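Local coordinates for uncharacterized protein PA2218 (Pseudomonas aeruginosa, PDB 2HDW) that is uncharacterized but adopts an alpha/beta hydrolase fold and probably acts as a hydrolase, its substrate being unknown, at residues I309-R320 with P333-H344. Residues are numbered along the deposited sequence; the frame is centred on the assembly and turned at random.
Sequences ILLIHGERAHSR and PKELLIVPGASH
Leu311 sits in the middle of strand 309-314 and holds strand 334-339 with both its backbone N and its O: N donates to Glu335 O at 2.8 Å, and O accepts from Leu337 N with an N-H...O angle of 170°. The same parallel pattern runs from Ile309 to Glu315, pairing the last two strands of the central sheet. Helix 320-329 makes the connection between them, giving a beta-alpha-beta unit.

The tight side is the inner strand, wedged between strands 197-201 and 334-339, with Leu310, Leu311 and Ile312 buried. On the sheet face covered by helix 356-366, Leu310 turns its CD1 to Leu337 CB (4.0 Å) and runs alongside the Glu335 chain, whose carboxylate goes on to a salt bridge with Arg358. Farther along, Ile312 CG2 meets Val339 CG2 at 4.0 Å.

The other face has a more open margin, where Ile338 swings CD1 across the Arg320 chain, 3.9 Å from Arg320 CD, while its CG2 packs on Glu315. Solvent reaches the turn around Arg316, Pro340 and Gly341. Glu315 holds CG anti to its backbone N (chi1 -178°) and continues extended, which brings OE1 to Gly341 N on the anti side of the carboxylate; the modelled 2.5 Å is shorter than expected, its exact length doubtful. The bent Arg316 chain lays CG against Gly341 CA, and Arg316 N bonds Ala342 O. The far end turns back into the protein: His344 CB lies at the edge of the His318 ring, 3.5 Å from CE1; His318 itself bonds Tyr204 and stacks on Phe259. Water 1 links Gly314 N to Ser343 O.

Val339 O, taking Glu315 N and Ala342 N from opposite faces of its plane, joins the chain just past strand 309-314 to the type II turn from Val339 to Ala342. The row of main-chain bonds from Ile309 to Glu315 sets the strand alignment, and the Glu315 carboxylate, probably charged, adds one side-chain bond to the turn.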
loop_
_atom_site.group_PDB
_atom_site.type_symbol
_atom_site.label_atom_id
_atom_site.label_comp_id
_atom_site.label_asym_id
_atom_site.label_seq_id
_atom_site.Cartn_x
_atom_site.Cartn_y
_atom_site.Cartn_z
ATOM N N ILE A 309 -4.962 -16.604 1.612
ATOM C CA ILE A 309 -4.538 -15.484 0.774
ATOM C C ILE A 309 -5.460 -15.388 -0.436
ATOM O O ILE A 309 -5.769 -16.398 -1.067
ATOM C CB ILE A 309 -3.121 -15.674 0.202
ATOM C CG1 ILE A 309 -2.092 -15.824 1.320
ATOM C CG2 ILE A 309 -2.759 -14.481 -0.661
ATOM C CD1 ILE A 309 -0.708 -16.131 0.790
ATOM N N LEU A 310 -5.897 -14.174 -0.747
ATOM C CA LEU A 310 -6.740 -13.935 -1.912
ATOM C C LEU A 310 -6.069 -12.817 -2.703
ATOM O O LEU A 310 -6.067 -11.667 -2.272
ATOM C CB LEU A 310 -8.153 -13.500 -1.497
ATOM C CG LEU A 310 -9.035 -12.966 -2.639
ATOM C CD1 LEU A 310 -9.200 -14.043 -3.714
ATOM C CD2 LEU A 310 -10.394 -12.538 -2.103
ATOM N N LEU A 311 -5.469 -13.153 -3.836
ATOM C CA LEU A 311 -4.826 -12.139 -4.658
ATOM C C LEU A 311 -5.809 -11.775 -5.767
ATOM O O LEU A 311 -6.279 -12.647 -6.496
ATOM C CB LEU A 311 -3.517 -12.673 -5.245
ATOM C CG LEU A 311 -2.509 -13.172 -4.199
ATOM C CD1 LEU A 311 -2.712 -14.667 -4.001
ATOM C CD2 LEU A 311 -1.075 -12.908 -4.666
ATOM N N ILE A 312 -6.125 -10.489 -5.876
ATOM C CA ILE A 312 -7.076 -9.995 -6.870
ATOM C C ILE A 312 -6.341 -9.174 -7.928
ATOM O O ILE A 312 -5.489 -8.361 -7.592
ATOM C CB ILE A 312 -8.149 -9.113 -6.179
ATOM C CG1 ILE A 312 -8.767 -9.889 -5.012
ATOM C CG2 ILE A 312 -9.222 -8.688 -7.182
ATOM C CD1 ILE A 312 -9.839 -9.132 -4.238
ATOM N N HIS A 313 -6.671 -9.374 -9.203
ATOM C CA HIS A 313 -5.986 -8.637 -10.262
ATOM C C HIS A 313 -6.787 -8.525 -11.560
ATOM O O HIS A 313 -7.478 -9.465 -11.968
ATOM C CB HIS A 313 -4.631 -9.294 -10.564
ATOM C CG HIS A 313 -3.531 -8.313 -10.828
ATOM N ND1 HIS A 313 -2.414 -8.213 -10.026
ATOM C CD2 HIS A 313 -3.401 -7.353 -11.775
ATOM C CE1 HIS A 313 -1.645 -7.231 -10.463
ATOM N NE2 HIS A 313 -2.221 -6.692 -11.522
ATOM N N GLY A 314 -6.686 -7.363 -12.199
ATOM C CA GLY A 314 -7.377 -7.137 -13.450
ATOM C C GLY A 314 -6.752 -7.949 -14.568
ATOM O O GLY A 314 -5.526 -8.066 -14.659
ATOM N N GLU A 315 -7.604 -8.511 -15.419
ATOM C CA GLU A 315 -7.189 -9.334 -16.552
ATOM C C GLU A 315 -6.233 -8.618 -17.510
ATOM O O GLU A 315 -5.268 -9.210 -18.000
ATOM C CB GLU A 315 -8.433 -9.769 -17.340
ATOM C CG GLU A 315 -8.160 -10.675 -18.534
ATOM C CD GLU A 315 -9.217 -10.533 -19.631
ATOM O OE1 GLU A 315 -10.293 -9.960 -19.364
ATOM O OE2 GLU A 315 -8.971 -11.002 -20.763
ATOM N N ARG A 316 -6.510 -7.347 -17.777
ATOM C CA ARG A 316 -5.706 -6.571 -18.715
ATOM C C ARG A 316 -4.593 -5.756 -18.073
ATOM O O ARG A 316 -3.931 -4.975 -18.755
ATOM C CB ARG A 316 -6.613 -5.622 -19.504
ATOM C CG ARG A 316 -7.902 -6.256 -20.012
ATOM C CD ARG A 316 -7.637 -7.421 -20.945
ATOM N NE ARG A 316 -7.922 -7.096 -22.343
ATOM C CZ ARG A 316 -7.298 -6.151 -23.041
ATOM N NH1 ARG A 316 -6.345 -5.420 -22.476
ATOM N NH2 ARG A 316 -7.616 -5.945 -24.315
ATOM N N ALA A 317 -4.385 -5.929 -16.773
ATOM C CA ALA A 317 -3.348 -5.169 -16.079
ATOM C C ALA A 317 -1.938 -5.559 -16.511
ATOM O O ALA A 317 -1.614 -6.743 -16.626
ATOM C CB ALA A 317 -3.498 -5.339 -14.567
ATOM N N HIS A 318 -1.107 -4.551 -16.753
ATOM C CA HIS A 318 0.283 -4.764 -17.156
ATOM C C HIS A 318 1.025 -5.448 -16.014
ATOM O O HIS A 318 2.057 -6.095 -16.208
ATOM C CB HIS A 318 0.960 -3.418 -17.418
ATOM C CG HIS A 318 1.108 -2.578 -16.186
ATOM N ND1 HIS A 318 0.042 -1.943 -15.583
ATOM C CD2 HIS A 318 2.187 -2.318 -15.409
ATOM C CE1 HIS A 318 0.457 -1.329 -14.490
ATOM N NE2 HIS A 318 1.755 -1.542 -14.360
ATOM N N SER A 319 0.482 -5.288 -14.815
ATOM C CA SER A 319 1.081 -5.829 -13.604
ATOM C C SER A 319 0.512 -7.168 -13.151
ATOM O O SER A 319 0.892 -7.676 -12.096
ATOM C CB SER A 319 0.877 -4.825 -12.481
ATOM O OG SER A 319 -0.505 -4.528 -12.399
ATOM N N ARG A 320 -0.395 -7.740 -13.930
ATOM C CA ARG A 320 -1.001 -9.001 -13.524
ATOM C C ARG A 320 0.015 -10.080 -13.191
ATOM O O ARG A 320 -0.220 -10.910 -12.309
ATOM C CB ARG A 320 -1.951 -9.524 -14.600
ATOM C CG ARG A 320 -2.748 -10.742 -14.146
ATOM C CD ARG A 320 -3.675 -11.256 -15.233
ATOM N NE ARG A 320 -2.927 -11.764 -16.376
ATOM C CZ ARG A 320 -3.483 -12.229 -17.491
ATOM N NH1 ARG A 320 -4.806 -12.251 -17.616
ATOM N NH2 ARG A 320 -2.712 -12.671 -18.482
ATOM N N PRO A 333 -3.954 -22.371 1.973
ATOM C CA PRO A 333 -5.045 -21.871 1.128
ATOM C C PRO A 333 -4.712 -20.577 0.389
ATOM O O PRO A 333 -4.306 -19.582 0.998
ATOM C CB PRO A 333 -6.188 -21.695 2.120
ATOM C CG PRO A 333 -5.471 -21.287 3.372
ATOM C CD PRO A 333 -4.267 -22.196 3.403
ATOM N N LYS A 334 -4.889 -20.599 -0.929
ATOM C CA LYS A 334 -4.619 -19.427 -1.756
ATOM C C LYS A 334 -5.562 -19.369 -2.951
ATOM O O LYS A 334 -6.054 -20.396 -3.419
ATOM C CB LYS A 334 -3.172 -19.448 -2.260
ATOM C CG LYS A 334 -2.817 -20.662 -3.126
ATOM C CD LYS A 334 -1.370 -20.599 -3.620
ATOM C CE LYS A 334 -1.007 -21.818 -4.463
ATOM N NZ LYS A 334 0.400 -21.782 -4.981
ATOM N N GLU A 335 -5.827 -18.160 -3.431
ATOM C CA GLU A 335 -6.678 -17.997 -4.598
ATOM C C GLU A 335 -6.272 -16.785 -5.407
ATOM O O GLU A 335 -6.030 -15.710 -4.859
ATOM C CB GLU A 335 -8.154 -17.834 -4.217
ATOM C CG GLU A 335 -9.043 -17.705 -5.459
ATOM C CD GLU A 335 -10.472 -17.304 -5.149
ATOM O OE1 GLU A 335 -11.003 -17.733 -4.103
ATOM O OE2 GLU A 335 -11.070 -16.568 -5.962
ATOM N N LEU A 336 -6.188 -16.974 -6.717
ATOM C CA LEU A 336 -5.874 -15.882 -7.623
ATOM C C LEU A 336 -7.183 -15.565 -8.339
ATOM O O LEU A 336 -7.691 -16.373 -9.111
ATOM C CB LEU A 336 -4.798 -16.295 -8.630
ATOM C CG LEU A 336 -4.578 -15.309 -9.786
ATOM C CD1 LEU A 336 -4.447 -13.883 -9.256
ATOM C CD2 LEU A 336 -3.329 -15.721 -10.567
ATOM N N LEU A 337 -7.738 -14.394 -8.054
ATOM C CA LEU A 337 -8.997 -13.971 -8.651
ATOM C C LEU A 337 -8.741 -12.925 -9.728
ATOM O O LEU A 337 -8.277 -11.825 -9.438
ATOM C CB LEU A 337 -9.902 -13.388 -7.564
ATOM C CG LEU A 337 -11.296 -12.886 -7.939
ATOM C CD1 LEU A 337 -12.125 -14.011 -8.560
ATOM C CD2 LEU A 337 -11.974 -12.357 -6.675
ATOM N N ILE A 338 -9.058 -13.273 -10.972
ATOM C CA ILE A 338 -8.860 -12.367 -12.097
ATOM C C ILE A 338 -10.160 -11.640 -12.443
ATOM O O ILE A 338 -11.202 -12.269 -12.617
ATOM C CB ILE A 338 -8.370 -13.149 -13.345
ATOM C CG1 ILE A 338 -7.033 -13.837 -13.039
ATOM C CG2 ILE A 338 -8.230 -12.215 -14.536
ATOM C CD1 ILE A 338 -5.928 -12.895 -12.572
ATOM N N VAL A 339 -10.099 -10.313 -12.522
ATOM C CA VAL A 339 -11.268 -9.514 -12.865
ATOM C C VAL A 339 -11.265 -9.317 -14.375
ATOM O O VAL A 339 -10.406 -8.615 -14.918
ATOM C CB VAL A 339 -11.230 -8.139 -12.174
ATOM C CG1 VAL A 339 -12.415 -7.292 -12.629
ATOM C CG2 VAL A 339 -11.253 -8.325 -10.658
ATOM N N PRO A 340 -12.233 -9.924 -15.076
ATOM C CA PRO A 340 -12.279 -9.782 -16.536
ATOM C C PRO A 340 -12.243 -8.352 -17.063
ATOM O O PRO A 340 -12.965 -7.481 -16.586
ATOM C CB PRO A 340 -13.569 -10.513 -16.917
ATOM C CG PRO A 340 -14.431 -10.367 -15.684
ATOM C CD PRO A 340 -13.441 -10.603 -14.570
ATOM N N GLY A 341 -11.373 -8.131 -18.045
ATOM C CA GLY A 341 -11.240 -6.835 -18.690
ATOM C C GLY A 341 -10.784 -5.639 -17.878
ATOM O O GLY A 341 -10.842 -4.513 -18.373
ATOM N N ALA A 342 -10.316 -5.857 -16.653
ATOM C CA ALA A 342 -9.882 -4.747 -15.817
ATOM C C ALA A 342 -8.404 -4.393 -15.984
ATOM O O ALA A 342 -7.549 -5.268 -16.169
ATOM C CB ALA A 342 -10.183 -5.055 -14.353
ATOM N N SER A 343 -8.109 -3.100 -15.929
ATOM C CA SER A 343 -6.736 -2.624 -16.050
ATOM C C SER A 343 -6.178 -2.533 -14.637
ATOM O O SER A 343 -6.829 -2.956 -13.683
ATOM C CB SER A 343 -6.705 -1.235 -16.676
ATOM O OG SER A 343 -7.232 -0.281 -15.769
ATOM N N HIS A 344 -4.986 -1.959 -14.506
ATOM C CA HIS A 344 -4.363 -1.804 -13.198
ATOM C C HIS A 344 -5.088 -0.733 -12.388
ATOM O O HIS A 344 -5.592 -1.000 -11.288
ATOM C CB HIS A 344 -2.885 -1.428 -13.352
ATOM C CG HIS A 344 -2.162 -1.277 -12.047
ATOM N ND1 HIS A 344 -2.266 -0.148 -11.265
ATOM C CD2 HIS A 344 -1.378 -2.139 -11.360
ATOM C CE1 HIS A 344 -1.576 -0.321 -10.152
ATOM N NE2 HIS A 344 -1.029 -1.521 -10.184
HETATM O O HOH W 1 -5.621 -4.762 -11.871
HETATM O O HOH W 2 -2.542 -1.733 -16.633
#